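PDB 2OOC: histidine phosphotransferase from Caulobacter crescentus, which probably shuttles a phosphoryl group, carried on a histidine, between receiver-domain aspartates of a phosphorelay, and is an essential regulator of stalk biogenesis. Local coordinates for residues A42-P47 with K53-T58; A32-Q37 with L97-Y102; A14-F19 with A25-V30; V66-L71 with D93-D98. All coordinates share one frame; numbering follows the deposited sequence.

Contact 1: residues A42-P47 with K53-T58; sequences APMLDP and KDAVHT
In the Hpt helical bundle, the connection between helix 24-41 and helix 52-66 turns inward, setting M44 and L45 against A55 and V56 near the start of the second helix. Here the loop meets the helix through hydrocarbon, while its polar tie goes to another helix. A55 is the hub: its methyl points at the loop and receives two neighbours, the CB of M44 at 3.8 Å from A55 CB and the CD2 branch of L45 at 3.9 Å from the same atom. The chain of M44, a selenomethionine, contributes chiefly its root here.

L45 does more with its tip than with its root. Its CG stands anti to the carbonyl carbon (chi1 -63°), which carries CD2 over to the helix, where it also meets CG2 of V56 at 3.8 Å. The L45 and V56 side chains cross at about a right angle, so they touch through single methyls instead of lying side by side. The backbone prepares this pose: the short 3-10 segment 42-44 ends with L45 N bonded to A42 O at 3.0 Å, and L45 is the centre of an inverse gamma turn. Its carbonyl accepts a hydrogen bond from R89, while L85 packs on both L45 and V56.

Farther along the helix, T58 OG1 bonds to D54 O at 2.8 Å, tilted 32° from the carbonyl plane, and T58 N reaches that oxygen from the other face. Such a connection, packed against the helix it leads into, belongs to the up-and-down four-helix bundle of Hpt domains.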
loop_
_atom_site.group_PDB
_atom_site.type_symbol
_atom_site.label_atom_id
_atom_site.label_comp_id
_atom_site.label_asym_id
_atom_site.label_seq_id
_atom_site.Cartn_x
_atom_site.Cartn_y
_atom_site.Cartn_z
ATOM N N ALA A 42 -3.643 -1.988 9.364
ATOM C CA ALA A 42 -2.443 -2.764 9.638
ATOM C C ALA A 42 -2.374 -3.379 11.038
ATOM O O ALA A 42 -1.897 -4.502 11.200
ATOM C CB ALA A 42 -1.143 -1.963 9.353
ATOM N N PRO A 43 -2.840 -2.663 12.062
ATOM C CA PRO A 43 -2.881 -3.267 13.392
ATOM C C PRO A 43 -3.702 -4.561 13.483
ATOM O O PRO A 43 -3.463 -5.362 14.387
ATOM C CB PRO A 43 -3.472 -2.173 14.274
ATOM C CG PRO A 43 -3.281 -0.942 13.552
ATOM C CD PRO A 43 -3.320 -1.270 12.089
HETATM N N MSE A 44 -4.577 -4.786 12.508
HETATM C CA MSE A 44 -5.437 -5.974 12.504
HETATM C C MSE A 44 -4.830 -7.164 11.823
HETATM O O MSE A 44 -5.428 -8.249 11.823
HETATM C CB MSE A 44 -6.735 -5.686 11.817
HETATM C CG MSE A 44 -7.368 -4.447 12.361
HETATM SE SE MSE A 44 -9.007 -4.239 11.495
HETATM C CE MSE A 44 -9.430 -2.467 12.018
ATOM N N LEU A 45 -3.623 -7.003 11.257
ATOM C CA LEU A 45 -2.937 -8.064 10.538
ATOM C C LEU A 45 -2.221 -8.980 11.505
ATOM O O LEU A 45 -0.959 -9.075 11.562
ATOM C CB LEU A 45 -1.965 -7.488 9.506
ATOM C CG LEU A 45 -2.653 -6.666 8.419
ATOM C CD1 LEU A 45 -1.654 -5.923 7.599
ATOM C CD2 LEU A 45 -3.466 -7.573 7.524
ATOM N N ASP A 46 -3.018 -9.701 12.273
ATOM C CA ASP A 46 -2.539 -10.530 13.398
ATOM C C ASP A 46 -3.569 -11.637 13.504
ATOM O O ASP A 46 -4.753 -11.348 13.610
ATOM C CB ASP A 46 -2.577 -9.636 14.660
ATOM C CG ASP A 46 -2.252 -10.350 15.961
ATOM O OD1 ASP A 46 -2.431 -11.563 16.093
ATOM O OD2 ASP A 46 -1.893 -9.622 16.910
ATOM N N PRO A 47 -3.162 -12.915 13.518
ATOM C CA PRO A 47 -4.170 -13.987 13.554
ATOM C C PRO A 47 -5.087 -13.994 14.789
ATOM O O PRO A 47 -6.158 -14.588 14.723
ATOM C CB PRO A 47 -3.325 -15.261 13.450
ATOM C CG PRO A 47 -2.016 -14.864 13.967
ATOM C CD PRO A 47 -1.783 -13.443 13.532
ATOM N N LYS A 53 -9.121 -10.863 8.590
ATOM C CA LYS A 53 -9.567 -11.274 7.272
ATOM C C LYS A 53 -10.062 -10.076 6.516
ATOM O O LYS A 53 -9.807 -9.923 5.315
ATOM C CB LYS A 53 -10.615 -12.385 7.384
ATOM C CG LYS A 53 -11.041 -12.951 6.046
ATOM C CD LYS A 53 -9.961 -13.730 5.367
ATOM C CE LYS A 53 -10.513 -14.533 4.159
ATOM N NZ LYS A 53 -11.281 -13.631 3.215
ATOM N N ASP A 54 -10.837 -9.236 7.198
ATOM C CA ASP A 54 -11.323 -8.008 6.574
ATOM C C ASP A 54 -10.173 -7.078 6.228
ATOM O O ASP A 54 -10.217 -6.383 5.243
ATOM C CB ASP A 54 -12.347 -7.354 7.497
ATOM C CG ASP A 54 -13.641 -8.109 7.518
ATOM O OD1 ASP A 54 -14.212 -8.388 6.429
ATOM O OD2 ASP A 54 -14.111 -8.348 8.654
ATOM N N ALA A 55 -9.203 -7.013 7.095
ATOM C CA ALA A 55 -7.984 -6.236 6.870
ATOM C C ALA A 55 -7.259 -6.703 5.619
ATOM O O ALA A 55 -6.853 -5.859 4.781
ATOM C CB ALA A 55 -7.079 -6.216 8.096
ATOM N N VAL A 56 -7.063 -8.001 5.450
ATOM C CA VAL A 56 -6.372 -8.501 4.249
ATOM C C VAL A 56 -7.154 -8.106 3.013
ATOM O O VAL A 56 -6.575 -7.624 2.011
ATOM C CB VAL A 56 -6.121 -10.016 4.300
ATOM C CG1 VAL A 56 -5.610 -10.518 2.926
ATOM C CG2 VAL A 56 -5.141 -10.325 5.427
ATOM N N HIS A 57 -8.468 -8.278 3.037
ATOM C CA HIS A 57 -9.294 -7.890 1.916
ATOM C C HIS A 57 -9.169 -6.413 1.569
ATOM O O HIS A 57 -9.074 -6.036 0.417
ATOM C CB HIS A 57 -10.764 -8.231 2.257
ATOM C CG HIS A 57 -11.738 -7.730 1.234
ATOM N ND1 HIS A 57 -11.986 -8.403 0.056
ATOM C CD2 HIS A 57 -12.529 -6.626 1.215
ATOM C CE1 HIS A 57 -12.868 -7.724 -0.658
ATOM N NE2 HIS A 57 -13.203 -6.636 0.019
ATOM N N THR A 58 -9.218 -5.563 2.589
ATOM C CA THR A 58 -9.222 -4.132 2.405
ATOM C C THR A 58 -7.847 -3.677 1.903
ATOM O O THR A 58 -7.730 -2.921 0.953
ATOM C CB THR A 58 -9.611 -3.417 3.721
ATOM O OG1 THR A 58 -10.914 -3.884 4.115
ATOM C CG2 THR A 58 -9.612 -1.878 3.547
#

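Contact 2: residues A32-Q37 with L97-Y102; sequences ALFREQ and LDIAAY
I99, with the largest share of buried surface here, reaches from helix 85-111 towards helix 24-41 and divides its two branches between F34 and R35. The short helix segments approach to 10.9 Å between axes and run at 142° to each other, a spacing that needs sizeable side chains to fill it.

The longer branch of I99 ends on an aromatic ring: CD1 lies 3.4 Å from F34 CD2 and 3.6 Å from F34 CE2, close to the CD2-CE2 bond, met obliquely. F34 brings that ring forward with CG anti to the backbone nitrogen (chi1 -180°), so that it stands across the isoleucine chain at about a right angle. The shorter branch, CG2, lies 3.7 Å from R35 CD in one of the two R35 conformers, the chains passing in opposite directions. Cut back to an alanine, I99 would probably leave the F34 ring and the R35 methylenes without their shared partner, opening a gap between the helices.

Farther out, the same R35 copy sets NH1 at 3.7 Å from A100 CB, with the methyl at the guanidinium edge; both R35 contacts hold for that copy alone. The chemistry thus grades from aromatic and branched carbon inside to a charged end outside, implying that R35 serves this interface with its methylenes while its guanidinium, at the exposed border, is probably less firmly held.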
loop_
_atom_site.group_PDB
_atom_site.type_symbol
_atom_site.label_atom_id
_atom_site.label_comp_id
_atom_site.label_asym_id
_atom_site.label_seq_id
_atom_site.Cartn_x
_atom_site.Cartn_y
_atom_site.Cartn_z
ATOM N N ALA A 32 -1.659 9.804 0.394
ATOM C CA ALA A 32 -2.123 10.097 1.740
ATOM C C ALA A 32 -3.316 9.223 2.178
ATOM O O ALA A 32 -3.317 8.708 3.294
ATOM C CB ALA A 32 -2.437 11.585 1.872
ATOM N N LEU A 33 -4.240 8.956 1.256
ATOM C CA LEU A 33 -5.337 8.057 1.543
ATOM C C LEU A 33 -4.857 6.641 1.833
ATOM O O LEU A 33 -5.344 5.998 2.752
ATOM C CB LEU A 33 -6.296 8.044 0.335
ATOM C CG LEU A 33 -7.092 9.340 0.103
ATOM C CD1 LEU A 33 -7.926 9.243 -1.264
ATOM C CD2 LEU A 33 -7.964 9.654 1.317
ATOM N N PHE A 34 -3.886 6.173 1.078
ATOM C CA PHE A 34 -3.386 4.830 1.265
ATOM C C PHE A 34 -2.723 4.718 2.636
ATOM O O PHE A 34 -2.918 3.749 3.347
ATOM C CB PHE A 34 -2.373 4.448 0.210
ATOM C CG PHE A 34 -1.836 3.048 0.371
ATOM C CD1 PHE A 34 -2.506 1.967 -0.200
ATOM C CD2 PHE A 34 -0.717 2.789 1.126
ATOM C CE1 PHE A 34 -2.013 0.691 0.005
ATOM C CE2 PHE A 34 -0.194 1.535 1.309
ATOM C CZ PHE A 34 -0.885 0.458 0.777
ATOM N N ARG A 35 -1.959 5.738 3.010
ATOM C CA ARG A 35 -1.281 5.708 4.294
ATOM C C ARG A 35 -2.301 5.696 5.432
ATOM O O ARG A 35 -2.119 5.046 6.442
ATOM C CB ARG A 35 -0.252 6.856 4.428
ATOM C CG ARG A 35 1.064 6.520 3.736
ATOM C CD ARG A 35 1.881 7.761 3.372
ATOM N NE ARG A 35 2.032 8.694 4.488
ATOM C CZ ARG A 35 3.160 8.918 5.179
ATOM N NH1 ARG A 35 4.285 8.264 4.896
ATOM N NH2 ARG A 35 3.155 9.811 6.181
ATOM N N GLU A 36 -3.407 6.404 5.237
ATOM C CA GLU A 36 -4.491 6.444 6.218
ATOM C C GLU A 36 -5.178 5.095 6.363
ATOM O O GLU A 36 -5.414 4.598 7.502
ATOM C CB GLU A 36 -5.543 7.474 5.811
ATOM C CG GLU A 36 -5.202 8.870 6.136
ATOM C CD GLU A 36 -6.339 9.812 5.684
ATOM O OE1 GLU A 36 -7.537 9.449 5.939
ATOM O OE2 GLU A 36 -6.028 10.858 5.032
ATOM N N GLN A 37 -5.484 4.460 5.241
ATOM C CA GLN A 37 -6.058 3.118 5.248
ATOM C C GLN A 37 -5.087 2.147 5.904
ATOM O O GLN A 37 -5.491 1.288 6.738
ATOM C CB GLN A 37 -6.322 2.619 3.832
ATOM C CG GLN A 37 -7.447 3.217 3.101
ATOM C CD GLN A 37 -8.600 2.253 2.957
ATOM O OE1 GLN A 37 -8.978 1.863 1.838
ATOM N NE2 GLN A 37 -9.187 1.877 4.095
ATOM N N LEU A 97 7.338 1.921 2.666
ATOM C CA LEU A 97 8.713 2.401 2.521
ATOM C C LEU A 97 8.840 3.213 1.259
ATOM O O LEU A 97 9.345 4.327 1.246
ATOM C CB LEU A 97 9.624 1.170 2.474
ATOM C CG LEU A 97 11.060 1.523 2.173
ATOM C CD1 LEU A 97 11.742 2.105 3.443
ATOM C CD2 LEU A 97 11.765 0.222 1.809
ATOM N N ASP A 98 8.289 2.621 0.197
ATOM C CA ASP A 98 8.305 3.222 -1.142
ATOM C C ASP A 98 7.485 4.512 -1.198
ATOM O O ASP A 98 7.927 5.515 -1.697
ATOM C CB ASP A 98 7.707 2.219 -2.159
ATOM C CG ASP A 98 8.732 1.382 -2.847
ATOM O OD1 ASP A 98 9.731 1.061 -2.168
ATOM O OD2 ASP A 98 8.496 1.061 -4.051
ATOM N N ILE A 99 6.292 4.436 -0.656
ATOM C CA ILE A 99 5.368 5.569 -0.675
ATOM C C ILE A 99 5.915 6.734 0.111
ATOM O O ILE A 99 5.884 7.888 -0.358
ATOM C CB ILE A 99 4.001 5.128 -0.144
ATOM C CG1 ILE A 99 3.330 4.268 -1.222
ATOM C CG2 ILE A 99 3.134 6.338 0.253
ATOM C CD1 ILE A 99 2.129 3.518 -0.666
ATOM N N ALA A 100 6.462 6.464 1.302
ATOM C CA ALA A 100 7.037 7.527 2.109
ATOM C C ALA A 100 8.226 8.196 1.421
ATOM O O ALA A 100 8.450 9.411 1.419
ATOM C CB ALA A 100 7.433 7.026 3.505
ATOM N N ALA A 101 9.044 7.382 0.773
ATOM C CA ALA A 101 10.205 7.866 0.057
ATOM C C ALA A 101 9.861 8.715 -1.175
ATOM O O ALA A 101 10.543 9.683 -1.506
ATOM C CB ALA A 101 11.136 6.677 -0.340
ATOM N N TYR A 102 8.775 8.329 -1.870
ATOM C CA TYR A 102 8.299 9.073 -3.018
ATOM C C TYR A 102 7.815 10.440 -2.568
ATOM O O TYR A 102 8.154 11.430 -3.207
ATOM C CB TYR A 102 7.184 8.324 -3.679
ATOM C CG TYR A 102 6.601 8.941 -4.946
ATOM C CD1 TYR A 102 5.667 9.940 -4.860
ATOM C CD2 TYR A 102 6.962 8.484 -6.193
ATOM C CE1 TYR A 102 5.084 10.473 -5.986
ATOM C CE2 TYR A 102 6.372 9.006 -7.344
ATOM C CZ TYR A 102 5.445 10.003 -7.217
ATOM O OH TYR A 102 4.838 10.570 -8.319
#

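Contact 3: residues A14-F19 with A25-V30; sequences AYLEGF and AVVDEV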
loop_
_atom_site.group_PDB
_atom_site.type_symbol
_atom_site.label_atom_id
_atom_site.label_comp_id
_atom_site.label_asym_id
_atom_site.label_seq_id
_atom_site.Cartn_x
_atom_site.Cartn_y
_atom_site.Cartn_z
ATOM N N ALA A 14 4.459 4.546 -11.856
ATOM C CA ALA A 14 3.916 4.901 -13.176
ATOM C C ALA A 14 2.395 4.681 -13.213
ATOM O O ALA A 14 1.623 5.474 -13.789
ATOM C CB ALA A 14 4.593 4.084 -14.221
ATOM N N TYR A 15 1.946 3.589 -12.600
ATOM C CA TYR A 15 0.513 3.282 -12.507
ATOM C C TYR A 15 -0.235 4.370 -11.772
ATOM O O TYR A 15 -1.229 4.924 -12.235
ATOM C CB TYR A 15 0.304 1.905 -11.859
ATOM C CG TYR A 15 -1.142 1.504 -11.760
ATOM C CD1 TYR A 15 -1.927 1.960 -10.700
ATOM C CD2 TYR A 15 -1.748 0.714 -12.733
ATOM C CE1 TYR A 15 -3.267 1.660 -10.635
ATOM C CE2 TYR A 15 -3.095 0.394 -12.666
ATOM C CZ TYR A 15 -3.830 0.880 -11.596
ATOM O OH TYR A 15 -5.139 0.491 -11.564
ATOM N N LEU A 16 0.328 4.749 -10.623
ATOM C CA LEU A 16 -0.320 5.794 -9.837
ATOM C C LEU A 16 -0.325 7.158 -10.551
ATOM O O LEU A 16 -1.334 7.862 -10.603
ATOM C CB LEU A 16 0.377 5.916 -8.489
ATOM C CG LEU A 16 -0.385 6.876 -7.570
ATOM C CD1 LEU A 16 -1.903 6.591 -7.515
ATOM C CD2 LEU A 16 0.279 6.778 -6.221
ATOM N N GLU A 17 0.800 7.496 -11.195
ATOM C CA GLU A 17 0.853 8.723 -11.930
ATOM C C GLU A 17 -0.122 8.693 -13.073
ATOM O O GLU A 17 -0.772 9.675 -13.428
ATOM C CB GLU A 17 2.310 8.974 -12.406
ATOM C CG GLU A 17 3.241 9.259 -11.259
ATOM C CD GLU A 17 4.698 9.112 -11.561
ATOM O OE1 GLU A 17 5.026 8.674 -12.699
ATOM O OE2 GLU A 17 5.511 9.408 -10.630
ATOM N N GLY A 18 -0.301 7.534 -13.739
ATOM C CA GLY A 18 -1.348 7.466 -14.758
ATOM C C GLY A 18 -2.783 7.662 -14.234
ATOM O O GLY A 18 -3.580 8.267 -14.896
ATOM N N PHE A 19 -3.079 7.016 -13.130
ATOM C CA PHE A 19 -4.365 7.201 -12.430
ATOM C C PHE A 19 -4.642 8.699 -12.188
ATOM O O PHE A 19 -5.727 9.193 -12.411
ATOM C CB PHE A 19 -4.320 6.460 -11.123
ATOM C CG PHE A 19 -5.611 6.493 -10.380
ATOM C CD1 PHE A 19 -5.907 7.531 -9.493
ATOM C CD2 PHE A 19 -6.578 5.512 -10.629
ATOM C CE1 PHE A 19 -7.128 7.609 -8.867
ATOM C CE2 PHE A 19 -7.788 5.548 -9.966
ATOM C CZ PHE A 19 -8.074 6.598 -9.082
ATOM N N ALA A 25 -0.962 16.677 -7.585
ATOM C CA ALA A 25 -1.850 16.911 -6.475
ATOM C C ALA A 25 -2.680 15.639 -6.245
ATOM O O ALA A 25 -2.989 15.294 -5.088
ATOM C CB ALA A 25 -2.747 18.118 -6.753
ATOM N N VAL A 26 -3.060 14.989 -7.337
ATOM C CA VAL A 26 -3.868 13.756 -7.187
ATOM C C VAL A 26 -3.004 12.602 -6.675
ATOM O O VAL A 26 -3.398 11.836 -5.783
ATOM C CB VAL A 26 -4.582 13.373 -8.477
ATOM C CG1 VAL A 26 -5.281 12.010 -8.331
ATOM C CG2 VAL A 26 -5.619 14.453 -8.875
ATOM N N VAL A 27 -1.799 12.489 -7.174
ATOM C CA VAL A 27 -0.871 11.509 -6.634
ATOM C C VAL A 27 -0.700 11.680 -5.124
ATOM O O VAL A 27 -0.852 10.711 -4.367
ATOM C CB VAL A 27 0.495 11.602 -7.346
ATOM C CG1 VAL A 27 1.515 10.641 -6.593
ATOM C CG2 VAL A 27 0.428 11.267 -8.842
ATOM N N ASP A 28 -0.451 12.908 -4.692
ATOM C CA ASP A 28 -0.229 13.204 -3.289
ATOM C C ASP A 28 -1.435 12.795 -2.452
ATOM O O ASP A 28 -1.282 12.236 -1.341
ATOM C CB ASP A 28 0.100 14.692 -3.066
ATOM C CG ASP A 28 1.482 15.115 -3.626
ATOM O OD1 ASP A 28 2.328 14.252 -3.975
ATOM O OD2 ASP A 28 1.692 16.340 -3.775
ATOM N N GLU A 29 -2.627 13.088 -2.971
ATOM C CA GLU A 29 -3.905 12.727 -2.312
ATOM C C GLU A 29 -4.037 11.229 -2.105
ATOM O O GLU A 29 -4.425 10.743 -1.040
ATOM C CB GLU A 29 -5.054 13.176 -3.204
ATOM C CG GLU A 29 -6.482 12.861 -2.644
ATOM C CD GLU A 29 -7.578 12.831 -3.714
ATOM O OE1 GLU A 29 -7.302 12.927 -4.931
ATOM O OE2 GLU A 29 -8.755 12.719 -3.329
ATOM N N VAL A 30 -3.780 10.509 -3.185
ATOM C CA VAL A 30 -3.987 9.086 -3.154
ATOM C C VAL A 30 -2.980 8.416 -2.191
ATOM O O VAL A 30 -3.327 7.500 -1.429
ATOM C CB VAL A 30 -3.913 8.484 -4.571
ATOM C CG1 VAL A 30 -3.799 6.942 -4.470
ATOM C CG2 VAL A 30 -5.123 8.964 -5.406
#
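L16 of the short helix 13-19 shows in one side chain how a leucine can serve two positions of a neighbouring helix, V27 and V30. Its CB, at the root, packs on the carbonyl oxygen of V66. With CG set anti to the backbone nitrogen (chi1 -173°), the chain is carried out towards helix 24-41, and at CG it forks to give each valine a methyl. CD1 goes to V30, lying 3.6 Å from V30 CG1 and 4.0 Å from V30 CB, as the two side chains run past each other in opposite senses. CD2 takes the other valine, 4.1 Å from V27 CG1. L31, one turn beyond V27 on the same helix, also touches the leucine.

The valines are shared in turn. V27 presses its second methyl on the backbone of the short helix, CG2 standing 4.0 Å from E17 CA, and V30 offers CG2 to the F19 ring, which it meets obliquely at CE1, 4.2 Å away. E17 itself turns its carboxylate from this seam, and its OE2 is hydrogen-bonded to Y102 OH on helix 85-111, tying the short helix to a third element.

The axes of the two segments come within 8.9 Å at an angle of 117°, nearer perpendicular than aligned. A short helix laid across helix 24-41 in this way, chiefly through a leucine that reaches two valines, is consistent with an accessory N-terminal element packed on the four-helix bundle of Hpt domains.

Contact 4: residues V66-L71 with D93-D98; sequences VGAFNL and DAALLD
A95, on helix 85-111, turns its methyl toward two side chains of the region where helix 69-79 begins: A68 CB is 4.1 Å from A95 CB, and L71 CD2 is equally far from that same methyl. The first shell is no more than this, three aliphatic groups in loose van der Waals contact, with the backbones near enough for A68 and A95 to have their CA atoms 6.2 Å apart.

The leucine is placed by its torsion, CG anti to the backbone nitrogen (chi1 168°), and is flanked by V59 and A63 of helix 52-66 and by A91 and L92. A68 holds the N-cap position of helix 69-79 and is the centre of an inverse gamma turn, which points its methyl at A95; V11 covers both alanines.

One step further back, G67 leaves helix 52-66 with a positive phi of 96°, where a CB would jam against the carbonyl of V66. The F69 ring lies over it, G67 CA standing 3.6 Å above the plane towards the rim, and backbone hydrogen bonds join G67 to D12. Small residues at both A68 and A95 therefore allow a helix start to sit close against helix 85-111 through apolar packing, with no polar bond between the two segments.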
loop_
_atom_site.group_PDB
_atom_site.type_symbol
_atom_site.label_atom_id
_atom_site.label_comp_id
_atom_site.label_asym_id
_atom_site.label_seq_id
_atom_site.Cartn_x
_atom_site.Cartn_y
_atom_site.Cartn_z
ATOM N N VAL A 66 -3.500 1.648 -5.824
ATOM C CA VAL A 66 -2.344 2.539 -5.931
ATOM C C VAL A 66 -1.117 2.012 -6.653
ATOM O O VAL A 66 -0.116 2.733 -6.777
ATOM C CB VAL A 66 -1.945 3.024 -4.557
ATOM C CG1 VAL A 66 -3.210 3.580 -3.858
ATOM C CG2 VAL A 66 -1.152 1.956 -3.701
ATOM N N GLY A 67 -1.147 0.790 -7.167
ATOM C CA GLY A 67 0.004 0.269 -7.855
ATOM C C GLY A 67 0.919 -0.585 -7.004
ATOM O O GLY A 67 1.976 -0.922 -7.467
ATOM N N ALA A 68 0.540 -0.967 -5.790
ATOM C CA ALA A 68 1.333 -1.865 -4.914
ATOM C C ALA A 68 0.922 -3.269 -5.269
ATOM O O ALA A 68 0.261 -3.973 -4.491
ATOM C CB ALA A 68 1.088 -1.573 -3.433
ATOM N N PHE A 69 1.304 -3.683 -6.467
ATOM C CA PHE A 69 0.785 -4.939 -7.031
ATOM C C PHE A 69 1.300 -6.153 -6.301
ATOM O O PHE A 69 0.537 -7.100 -6.122
ATOM C CB PHE A 69 1.010 -5.016 -8.552
ATOM C CG PHE A 69 0.182 -4.012 -9.286
ATOM C CD1 PHE A 69 -1.187 -4.020 -9.138
ATOM C CD2 PHE A 69 0.769 -3.006 -10.033
ATOM C CE1 PHE A 69 -1.994 -3.071 -9.760
ATOM C CE2 PHE A 69 -0.043 -2.065 -10.665
ATOM C CZ PHE A 69 -1.399 -2.101 -10.508
ATOM N N ASN A 70 2.576 -6.128 -5.895
ATOM C CA ASN A 70 3.104 -7.254 -5.123
ATOM C C ASN A 70 2.323 -7.455 -3.807
ATOM O O ASN A 70 1.953 -8.559 -3.469
ATOM C CB ASN A 70 4.566 -7.059 -4.807
ATOM C CG ASN A 70 5.106 -8.157 -3.822
ATOM O OD1 ASN A 70 5.196 -9.360 -4.194
ATOM N ND2 ASN A 70 5.423 -7.754 -2.569
ATOM N N LEU A 71 2.034 -6.350 -3.094
ATOM C CA LEU A 71 1.244 -6.431 -1.881
ATOM C C LEU A 71 -0.121 -7.031 -2.156
ATOM O O LEU A 71 -0.647 -7.856 -1.436
ATOM C CB LEU A 71 1.160 -5.070 -1.251
ATOM C CG LEU A 71 0.167 -4.846 -0.122
ATOM C CD1 LEU A 71 0.523 -5.790 1.037
ATOM C CD2 LEU A 71 0.162 -3.384 0.384
ATOM N N ASP A 93 4.990 -3.254 4.706
ATOM C CA ASP A 93 6.170 -2.440 5.051
ATOM C C ASP A 93 6.886 -1.943 3.787
ATOM O O ASP A 93 7.248 -0.766 3.695
ATOM C CB ASP A 93 7.149 -3.246 5.869
ATOM C CG ASP A 93 6.743 -3.508 7.297
ATOM O OD1 ASP A 93 5.809 -2.844 7.808
ATOM O OD2 ASP A 93 7.378 -4.420 7.940
ATOM N N ALA A 94 7.119 -2.822 2.799
ATOM C CA ALA A 94 7.830 -2.441 1.576
ATOM C C ALA A 94 7.033 -1.406 0.784
ATOM O O ALA A 94 7.621 -0.485 0.219
ATOM C CB ALA A 94 8.084 -3.693 0.728
ATOM N N ALA A 95 5.693 -1.506 0.755
ATOM C CA ALA A 95 4.928 -0.558 0.014
ATOM C C ALA A 95 4.966 0.812 0.740
ATOM O O ALA A 95 5.158 1.862 0.064
ATOM C CB ALA A 95 3.470 -1.092 -0.156
ATOM N N LEU A 96 4.858 0.797 2.083
ATOM C CA LEU A 96 4.901 2.030 2.839
ATOM C C LEU A 96 6.283 2.739 2.716
ATOM O O LEU A 96 6.381 3.948 2.684
ATOM C CB LEU A 96 4.488 1.798 4.284
ATOM C CG LEU A 96 2.994 1.528 4.417
ATOM C CD1 LEU A 96 2.764 1.034 5.830
ATOM C CD2 LEU A 96 2.062 2.730 4.157
ATOM N N LEU A 97 7.338 1.921 2.666
ATOM C CA LEU A 97 8.713 2.401 2.521
ATOM C C LEU A 97 8.840 3.213 1.259
ATOM O O LEU A 97 9.345 4.327 1.246
ATOM C CB LEU A 97 9.624 1.170 2.474
ATOM C CG LEU A 97 11.060 1.523 2.173
ATOM C CD1 LEU A 97 11.742 2.105 3.443
ATOM C CD2 LEU A 97 11.765 0.222 1.809
ATOM N N ASP A 98 8.289 2.621 0.197
ATOM C CA ASP A 98 8.305 3.222 -1.142
ATOM C C ASP A 98 7.485 4.512 -1.198
ATOM O O ASP A 98 7.927 5.515 -1.697
ATOM C CB ASP A 98 7.707 2.219 -2.159
ATOM C CG ASP A 98 8.732 1.382 -2.847
ATOM O OD1 ASP A 98 9.731 1.061 -2.168
ATOM O OD2 ASP A 98 8.496 1.061 -4.051
#

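The four contacts sample one helical bundle. Contact 4 lies deepest, its centre about 4 Å from that of the chain, and is built mainly from two alanines and a leucine; contact 2 shares helix 85-111 and fills a wider gap with larger side chains, with an arginine at its exposed rim. F34 touches V66, L71 and L96, so the two form one continuous core. Contacts 1 and 3 sit on opposite sides of the chain's centre, their centres about 25 Å apart: the former is a buried loop fastening, the latter a partly exposed helix crossing. Contact 3 joins contact 2 through helix 24-41 and the polar E17-Y102 bond.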